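Pre-mRNA-splicing factor SAD1 (Saccharomyces cerevisiae, PDB 4MSX) promotes assembly of newly made U4 snRNA into the U4/U6 snRNP and is required for pre-mRNA splicing. Local coordinates at residues T178-A190 against L444-I458. Numbering follows the deposited sequence. Where two conformers were deposited one is given.
Sequences TYLNGFIGFTNAA and LYDNKSEKWIEIDGI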
ATOM      1  N   THR A 178      15.101  13.977  -4.030  1.00 50.05           N
ATOM      2  CA  THR A 178      13.910  14.128  -4.882  1.00 47.38           C
ATOM      3  C   THR A 178      13.127  12.807  -4.869  1.00 42.35           C
ATOM      4  O   THR A 178      13.718  11.755  -4.628  1.00 43.41           O
ATOM      5  CB  THR A 178      14.291  14.535  -6.343  1.00 53.59           C
ATOM      6  OG1 THR A 178      13.108  14.868  -7.103  1.00 56.70           O
ATOM      7  CG2 THR A 178      15.046  13.409  -7.011  1.00 43.62           C
ATOM      8  N   TYR A 179      11.808  12.859  -5.102  1.00 36.14           N
ATOM      9  CA  TYR A 179      11.024  11.629  -5.193  1.00 38.36           C
ATOM     10  C   TYR A 179       9.819  11.976  -6.024  1.00 34.33           C
ATOM     11  O   TYR A 179       9.484  13.160  -6.164  1.00 35.42           O
ATOM     12  CB  TYR A 179      10.586  11.099  -3.818  1.00 32.90           C
ATOM     13  CG  TYR A 179       9.649  12.032  -3.055  1.00 29.18           C
ATOM     14  CD1 TYR A 179      10.149  13.092  -2.303  1.00 33.06           C
ATOM     15  CD2 TYR A 179       8.253  11.839  -3.079  1.00 29.36           C
ATOM     16  CE1 TYR A 179       9.288  13.931  -1.575  1.00 34.09           C
ATOM     17  CE2 TYR A 179       7.391  12.677  -2.376  1.00 30.52           C
ATOM     18  CZ  TYR A 179       7.924  13.711  -1.610  1.00 30.97           C
ATOM     19  OH  TYR A 179       7.079  14.540  -0.941  1.00 30.92           O
ATOM     20  N   LEU A 180       9.191  10.960  -6.624  1.00 32.92           N
ATOM     21  CA  LEU A 180       7.958  11.163  -7.362  1.00 27.54           C
ATOM     22  C   LEU A 180       6.821  10.840  -6.397  1.00 28.99           C
ATOM     23  O   LEU A 180       6.770   9.706  -5.895  1.00 29.00           O
ATOM     24  CB  LEU A 180       7.971  10.191  -8.596  1.00 31.97           C
ATOM     25  CG  LEU A 180       6.812  10.230  -9.580  1.00 35.98           C
ATOM     26  CD1 LEU A 180       6.770  11.593 -10.273  1.00 37.29           C
ATOM     27  CD2 LEU A 180       6.943   9.084 -10.654  1.00 31.95           C
ATOM     28  N   ASN A 181       5.904  11.773  -6.128  1.00 28.69           N
ATOM     29  CA  ASN A 181       4.971  11.556  -5.016  1.00 27.74           C
ATOM     30  C   ASN A 181       4.019  10.398  -5.382  1.00 31.09           C
ATOM     31  O   ASN A 181       3.685  10.226  -6.554  1.00 29.77           O
ATOM     32  CB  ASN A 181       4.210  12.813  -4.564  1.00 27.55           C
ATOM     33  CG  ASN A 181       3.122  13.287  -5.559  1.00 32.42           C
ATOM     34  OD1 ASN A 181       3.394  13.499  -6.742  1.00 33.54           O
ATOM     35  ND2 ASN A 181       1.897  13.415  -5.083  1.00 30.45           N
ATOM     36  N   GLY A 182       3.673   9.579  -4.389  1.00 29.19           N
ATOM     37  CA  GLY A 182       2.921   8.334  -4.610  1.00 23.01           C
ATOM     38  C   GLY A 182       3.835   7.156  -4.905  1.00 25.92           C
ATOM     39  O   GLY A 182       3.437   6.009  -4.684  1.00 27.29           O
ATOM     40  N   PHE A 183       5.034   7.409  -5.401  1.00 25.61           N
ATOM     41  CA  PHE A 183       5.934   6.319  -5.824  1.00 26.96           C
ATOM     42  C   PHE A 183       7.120   6.212  -4.858  1.00 30.39           C
ATOM     43  O   PHE A 183       8.280   6.392  -5.250  1.00 30.73           O
ATOM     44  CB  PHE A 183       6.423   6.563  -7.275  1.00 30.32           C
ATOM     45  CG  PHE A 183       5.329   6.432  -8.280  1.00 32.26           C
ATOM     46  CD1 PHE A 183       4.360   7.445  -8.415  1.00 29.83           C
ATOM     47  CD2 PHE A 183       5.239   5.301  -9.073  1.00 30.31           C
ATOM     48  CE1 PHE A 183       3.327   7.344  -9.318  1.00 29.69           C
ATOM     49  CE2 PHE A 183       4.242   5.164  -9.982  1.00 28.70           C
ATOM     50  CZ  PHE A 183       3.247   6.217 -10.111  1.00 27.46           C
ATOM     51  N   ILE A 184       6.830   5.980  -3.582  1.00 26.83           N
ATOM     52  CA  ILE A 184       7.862   5.996  -2.559  0.57 30.70           C
ATOM     53  C   ILE A 184       7.926   4.633  -1.861  1.00 31.88           C
ATOM     54  O   ILE A 184       6.989   3.843  -1.953  1.00 28.80           O
ATOM     55  CB  ILE A 184       7.601   7.080  -1.496  0.57 34.32           C
ATOM     56  CG1 ILE A 184       6.256   6.844  -0.813  0.57 32.52           C
ATOM     57  CG2 ILE A 184       7.626   8.484  -2.119  0.57 34.49           C
ATOM     58  CD1 ILE A 184       5.986   7.811   0.297  0.57 33.89           C
ATOM     59  N   GLY A 185       9.042   4.396  -1.179  1.00 30.97           N
ATOM     60  CA  GLY A 185       9.274   3.181  -0.453  1.00 32.64           C
ATOM     61  C   GLY A 185       9.104   3.352   1.049  1.00 28.23           C
ATOM     62  O   GLY A 185       8.614   4.412   1.576  1.00 28.22           O
ATOM     63  N   PHE A 186       9.502   2.275   1.739  1.00 25.02           N
ATOM     64  CA  PHE A 186       9.120   2.066   3.113  1.00 28.61           C
ATOM     65  C   PHE A 186      10.311   1.426   3.828  1.00 30.49           C
ATOM     66  O   PHE A 186      11.032   0.589   3.238  1.00 27.73           O
ATOM     67  CB  PHE A 186       7.945   1.079   3.241  1.00 26.67           C
ATOM     68  CG  PHE A 186       6.641   1.554   2.611  1.00 27.37           C
ATOM     69  CD1 PHE A 186       6.428   1.368   1.249  1.00 30.89           C
ATOM     70  CD2 PHE A 186       5.652   2.140   3.393  1.00 23.86           C
ATOM     71  CE1 PHE A 186       5.258   1.787   0.633  1.00 31.56           C
ATOM     72  CE2 PHE A 186       4.438   2.576   2.788  1.00 27.51           C
ATOM     73  CZ  PHE A 186       4.253   2.369   1.406  1.00 29.12           C
ATOM     74  N   THR A 187      10.481   1.797   5.094  1.00 27.05           N
ATOM     75  CA  THR A 187      11.480   1.129   5.925  1.00 26.58           C
ATOM     76  C   THR A 187      10.990  -0.251   6.387  1.00 28.31           C
ATOM     77  O   THR A 187       9.788  -0.561   6.364  1.00 28.22           O
ATOM     78  CB  THR A 187      11.854   2.059   7.124  1.00 33.50           C
ATOM     79  OG1 THR A 187      10.655   2.553   7.728  1.00 30.12           O
ATOM     80  CG2 THR A 187      12.652   3.273   6.612  1.00 35.28           C
ATOM     81  N   ASN A 188      11.941  -1.070   6.831  1.00 26.79           N
ATOM     82  CA  ASN A 188      11.651  -2.394   7.366  1.00 26.93           C
ATOM     83  C   ASN A 188      10.928  -3.326   6.379  1.00 24.63           C
ATOM     84  O   ASN A 188      10.005  -4.040   6.744  1.00 28.30           O
ATOM     85  CB  ASN A 188      10.852  -2.320   8.657  1.00 26.15           C
ATOM     86  CG  ASN A 188      11.093  -3.598   9.547  1.00 28.12           C
ATOM     87  OD1 ASN A 188      11.803  -4.494   9.115  1.00 29.46           O
ATOM     88  ND2 ASN A 188      10.488  -3.663  10.713  1.00 31.83           N
ATOM     89  N   ALA A 189      11.377  -3.307   5.150  1.00 25.75           N
ATOM     90  CA  ALA A 189      10.851  -4.259   4.159  1.00 28.22           C
ATOM     91  C   ALA A 189      11.190  -5.688   4.593  1.00 32.56           C
ATOM     92  O   ALA A 189      10.506  -6.647   4.175  1.00 28.69           O
ATOM     93  CB  ALA A 189      11.470  -3.980   2.802  1.00 31.73           C
ATOM     94  N   ALA A 190      12.250  -5.839   5.406  1.00 32.82           N
ATOM     95  CA  ALA A 190      12.676  -7.186   5.813  1.00 34.53           C
ATOM     96  C   ALA A 190      11.498  -7.803   6.534  1.00 33.18           C
ATOM     97  O   ALA A 190      11.275  -8.990   6.461  1.00 33.62           O
ATOM     98  CB  ALA A 190      13.942  -7.134   6.765  1.00 37.98           C
ATOM     99  N   LEU A 444       5.546  -0.007 -10.309  1.00 25.96           N
ATOM    100  CA  LEU A 444       4.319   0.740 -10.549  1.00 24.28           C
ATOM    101  C   LEU A 444       4.471   1.641 -11.746  1.00 29.80           C
ATOM    102  O   LEU A 444       5.507   2.274 -11.913  1.00 28.03           O
ATOM    103  CB  LEU A 444       4.019   1.695  -9.347  1.00 27.57           C
ATOM    104  CG  LEU A 444       3.819   0.909  -8.026  1.00 28.16           C
ATOM    105  CD1 LEU A 444       3.684   1.899  -6.829  1.00 25.87           C
ATOM    106  CD2 LEU A 444       2.560   0.048  -8.117  1.00 26.08           C
ATOM    107  N   TYR A 445       3.382   1.795 -12.479  1.00 26.58           N
ATOM    108  CA  TYR A 445       3.441   2.541 -13.753  1.00 30.63           C
ATOM    109  C   TYR A 445       2.928   3.938 -13.550  1.00 28.77           C
ATOM    110  O   TYR A 445       1.862   4.121 -12.969  1.00 27.83           O
ATOM    111  CB  TYR A 445       2.579   1.865 -14.819  1.00 31.87           C
ATOM    112  CG  TYR A 445       2.765   2.539 -16.207  1.00 36.93           C
ATOM    113  CD1 TYR A 445       3.994   2.498 -16.857  1.00 35.82           C
ATOM    114  CD2 TYR A 445       1.719   3.201 -16.822  1.00 36.92           C
ATOM    115  CE1 TYR A 445       4.172   3.107 -18.132  1.00 41.96           C
ATOM    116  CE2 TYR A 445       1.888   3.808 -18.111  1.00 44.89           C
ATOM    117  CZ  TYR A 445       3.121   3.738 -18.729  1.00 38.10           C
ATOM    118  OH  TYR A 445       3.309   4.330 -19.946  1.00 50.04           O
ATOM    119  N   ASP A 446       3.684   4.919 -14.036  1.00 30.70           N
ATOM    120  CA  ASP A 446       3.219   6.308 -14.040  1.00 30.81           C
ATOM    121  C   ASP A 446       2.846   6.732 -15.475  1.00 38.40           C
ATOM    122  O   ASP A 446       3.722   6.864 -16.304  1.00 35.11           O
ATOM    123  CB  ASP A 446       4.311   7.251 -13.545  1.00 29.23           C
ATOM    124  CG  ASP A 446       3.956   8.755 -13.803  1.00 36.09           C
ATOM    125  OD1 ASP A 446       2.763   9.114 -13.910  1.00 35.32           O
ATOM    126  OD2 ASP A 446       4.899   9.558 -13.888  1.00 40.66           O
ATOM    127  N   ASN A 447       1.550   6.886 -15.710  1.00 34.44           N
ATOM    128  CA  ASN A 447       0.958   7.285 -17.002  1.00 45.49           C
ATOM    129  C   ASN A 447       1.531   8.575 -17.558  1.00 53.63           C
ATOM    130  O   ASN A 447       1.607   8.763 -18.768  1.00 48.47           O
ATOM    131  CB  ASN A 447      -0.535   7.595 -16.794  1.00 48.60           C
ATOM    132  CG  ASN A 447      -1.394   6.361 -16.823  1.00 58.98           C
ATOM    133  OD1 ASN A 447      -1.045   5.377 -17.468  1.00 61.83           O
ATOM    134  ND2 ASN A 447      -2.526   6.393 -16.113  1.00 58.74           N
ATOM    135  N   LYS A 448       1.870   9.493 -16.666  1.00 40.68           N
ATOM    136  CA  LYS A 448       2.129  10.861 -17.072  1.00 47.75           C
ATOM    137  C   LYS A 448       3.529  10.891 -17.658  1.00 48.11           C
ATOM    138  O   LYS A 448       3.709  11.309 -18.782  1.00 50.62           O
ATOM    139  CB  LYS A 448       1.968  11.812 -15.876  1.00 46.60           C
ATOM    140  CG  LYS A 448       1.559  13.209 -16.249  1.00 70.73           C
ATOM    141  CD  LYS A 448       1.427  14.100 -15.022  1.00 72.40           C
ATOM    142  CE  LYS A 448       0.399  13.557 -14.020  1.00 70.69           C
ATOM    143  NZ  LYS A 448      -0.915  13.112 -14.608  1.00 59.27           N
ATOM    144  N   SER A 449       4.521  10.403 -16.932  1.00 40.10           N
ATOM    145  CA  SER A 449       5.886  10.378 -17.456  1.00 37.44           C
ATOM    146  C   SER A 449       6.190   9.086 -18.248  1.00 45.88           C
ATOM    147  O   SER A 449       7.303   8.889 -18.713  1.00 46.63           O
ATOM    148  CB  SER A 449       6.865  10.511 -16.295  1.00 49.84           C
ATOM    149  OG  SER A 449       6.844   9.327 -15.515  1.00 48.59           O
ATOM    150  N   GLU A 450       5.187   8.212 -18.384  1.00 45.58           N
ATOM    151  CA  GLU A 450       5.370   6.884 -18.980  1.00 43.90           C
ATOM    152  C   GLU A 450       6.573   6.088 -18.454  1.00 45.95           C
ATOM    153  O   GLU A 450       7.299   5.507 -19.232  1.00 49.31           O
ATOM    154  CB  GLU A 450       5.440   7.028 -20.511  1.00 49.19           C
ATOM    155  CG  GLU A 450       4.210   7.773 -21.011  1.00 46.42           C
ATOM    156  CD  GLU A 450       4.159   7.997 -22.522  1.00 70.15           C
ATOM    157  OE1 GLU A 450       5.095   7.574 -23.244  1.00 59.76           O
ATOM    158  OE2 GLU A 450       3.162   8.604 -22.979  1.00 64.53           O
ATOM    159  N   LYS A 451       6.777   6.045 -17.137  1.00 40.85           N
ATOM    160  CA  LYS A 451       7.889   5.311 -16.585  1.00 43.27           C
ATOM    161  C   LYS A 451       7.377   4.241 -15.628  1.00 36.59           C
ATOM    162  O   LYS A 451       6.315   4.419 -14.999  1.00 34.20           O
ATOM    163  CB  LYS A 451       8.824   6.244 -15.813  1.00 49.80           C
ATOM    164  CG  LYS A 451       9.295   7.458 -16.586  1.00 67.30           C
ATOM    165  CD  LYS A 451      10.444   7.119 -17.528  1.00 80.41           C
ATOM    166  CE  LYS A 451      11.113   8.398 -18.055  1.00 99.30           C
ATOM    167  NZ  LYS A 451      11.640   9.296 -16.958  1.00 81.15           N
ATOM    168  N   TRP A 452       8.134   3.151 -15.540  1.00 36.27           N
ATOM    169  CA  TRP A 452       7.939   2.152 -14.493  1.00 35.52           C
ATOM    170  C   TRP A 452       8.894   2.457 -13.366  1.00 35.77           C
ATOM    171  O   TRP A 452      10.111   2.611 -13.573  1.00 38.29           O
ATOM    172  CB  TRP A 452       8.204   0.734 -15.032  1.00 32.76           C
ATOM    173  CG  TRP A 452       7.023   0.198 -15.780  1.00 34.12           C
ATOM    174  CD1 TRP A 452       6.797   0.255 -17.151  1.00 38.59           C
ATOM    175  CD2 TRP A 452       5.885  -0.440 -15.212  1.00 31.78           C
ATOM    176  NE1 TRP A 452       5.580  -0.307 -17.445  1.00 34.02           N
ATOM    177  CE2 TRP A 452       5.009  -0.770 -16.279  1.00 34.29           C
ATOM    178  CE3 TRP A 452       5.527  -0.796 -13.894  1.00 32.59           C
ATOM    179  CZ2 TRP A 452       3.788  -1.417 -16.070  1.00 32.64           C
ATOM    180  CZ3 TRP A 452       4.319  -1.448 -13.685  1.00 27.61           C
ATOM    181  CH2 TRP A 452       3.464  -1.763 -14.772  1.00 32.87           C
ATOM    182  N   ILE A 453       8.373   2.480 -12.146  1.00 34.11           N
ATOM    183  CA  ILE A 453       9.238   2.712 -11.000  1.00 29.10           C
ATOM    184  C   ILE A 453       9.168   1.479 -10.132  1.00 31.94           C
ATOM    185  O   ILE A 453       8.066   1.071  -9.732  1.00 29.90           O
ATOM    186  CB  ILE A 453       8.719   3.897 -10.159  1.00 31.59           C
ATOM    187  CG1 ILE A 453       8.599   5.174 -10.996  1.00 41.17           C
ATOM    188  CG2 ILE A 453       9.618   4.117  -8.955  1.00 33.09           C
ATOM    189  CD1 ILE A 453       9.897   5.635 -11.599  1.00 45.99           C
ATOM    190  N   GLU A 454      10.330   0.915  -9.817  1.00 29.63           N
ATOM    191  CA  GLU A 454      10.412  -0.262  -8.965  1.00 32.45           C
ATOM    192  C   GLU A 454      10.759   0.154  -7.539  1.00 36.56           C
ATOM    193  O   GLU A 454      11.782   0.776  -7.293  1.00 38.13           O
ATOM    194  CB  GLU A 454      11.489  -1.214  -9.480  1.00 33.04           C
ATOM    195  CG  GLU A 454      11.776  -2.393  -8.549  1.00 32.76           C
ATOM    196  CD  GLU A 454      12.855  -3.336  -9.147  1.00 44.83           C
ATOM    197  OE1 GLU A 454      12.590  -3.957 -10.192  1.00 40.89           O
ATOM    198  OE2 GLU A 454      13.962  -3.413  -8.582  1.00 48.71           O
ATOM    199  N   ILE A 455       9.925  -0.235  -6.598  1.00 30.36           N
ATOM    200  CA  ILE A 455      10.134   0.159  -5.200  1.00 26.57           C
ATOM    201  C   ILE A 455      10.573  -1.086  -4.444  1.00 34.25           C
ATOM    202  O   ILE A 455       9.812  -2.034  -4.305  1.00 32.77           O
ATOM    203  CB  ILE A 455       8.862   0.763  -4.650  1.00 30.60           C
ATOM    204  CG1 ILE A 455       8.508   1.956  -5.548  1.00 31.98           C
ATOM    205  CG2 ILE A 455       9.060   1.156  -3.175  1.00 29.35           C
ATOM    206  CD1 ILE A 455       7.090   2.417  -5.527  1.00 37.64           C
ATOM    207  N   ASP A 456      11.808  -1.075  -3.972  1.00 32.57           N
ATOM    208  CA  ASP A 456      12.378  -2.238  -3.240  1.00 35.45           C
ATOM    209  C   ASP A 456      12.879  -1.690  -1.890  1.00 38.16           C
ATOM    210  O   ASP A 456      13.897  -1.009  -1.826  1.00 38.50           O
ATOM    211  CB  ASP A 456      13.504  -2.868  -4.101  1.00 34.65           C
ATOM    212  CG  ASP A 456      14.252  -4.008  -3.388  1.00 47.05           C
ATOM    213  OD1 ASP A 456      13.897  -4.374  -2.233  1.00 40.45           O
ATOM    214  OD2 ASP A 456      15.189  -4.550  -4.022  1.00 45.76           O
ATOM    215  N   GLY A 457      12.126  -1.885  -0.817  1.00 36.06           N
ATOM    216  CA  GLY A 457      12.502  -1.223   0.451  1.00 38.48           C
ATOM    217  C   GLY A 457      12.381   0.281   0.266  1.00 41.08           C
ATOM    218  O   GLY A 457      11.369   0.750  -0.260  1.00 36.91           O
ATOM    219  N   ILE A 458      13.371   1.075   0.667  1.00 36.99           N
ATOM    220  CA  ILE A 458      13.265   2.518   0.442  1.00 38.37           C
ATOM    221  C   ILE A 458      13.824   2.954  -0.909  1.00 40.72           C
ATOM    222  O   ILE A 458      13.695   4.124  -1.259  1.00 43.12           O
ATOM    223  CB  ILE A 458      13.966   3.366   1.546  1.00 45.28           C
ATOM    224  CG1 ILE A 458      15.467   3.086   1.589  1.00 52.27           C
ATOM    225  CG2 ILE A 458      13.408   3.044   2.885  1.00 43.36           C
ATOM    226  CD1 ILE A 458      16.242   4.202   2.286  1.00 54.95           C
TER
HETATM  227  O   HOH W   1      11.322   6.297  -1.350  1.00 37.22           O
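The ring of F183 lies against the hairpin 444-456, with L180 CD2 over one face, 3.7 Å above its plane and offset toward the rim, and Y445 O at the edge, near the ring plane. L444 CB comes up obliquely, 3.5 Å from F183 CE2, while the side chains of F183 and I453 cross at about a right angle, I453 CG1 reaching F183 CD2 obliquely at 3.9 Å. With chi1 at -68°, F183 CG stands beside its own backbone N, which lets a side chain that starts out across the hairpin bring its far end onto these two residues. A large flat hydrocarbon suits a place bounded by two strands and a leucine methyl.

D446 meets the same ring through its methylene: CB is 3.7 Å from F183 CZ, and the carboxylate plane is turned 50° from the ring. Its oxygens serve mainly the hairpin turn, though OD2 also rests by L180 CD2. OD1 accepts from K448 N in an Asx turn, OD2 takes both S449 N and S449 OG from one face of the carboxylate, and D446 itself faces E450 and K451 in a G1 beta bulge. An alanine here would probably keep the CB contact with F183 but leave K448 N, S449 N and S449 OG without their acceptor, freeing the turn to shift.

Farther along, I455 CG2 presses on G185 CA at a tight 3.4 Å. A side chain on G185 would clash with G457 O and I458, so glycine fits. G457, at positive phi, offers its O to F186 N (3.1 Å), which approaches from above the carbonyl plane. A water links G185 N to I458 O.

In the USP-like domain, this contact lays the segment that leads into helix 189-203 over one face of the hairpin formed by strands 438-446 and 451-456, within the mixed sheet; L200 of that helix touches F186, L444 and I455, strand 243-244 pairs in parallel with 185-186, and L180 leans on Q170 of strand 170-172.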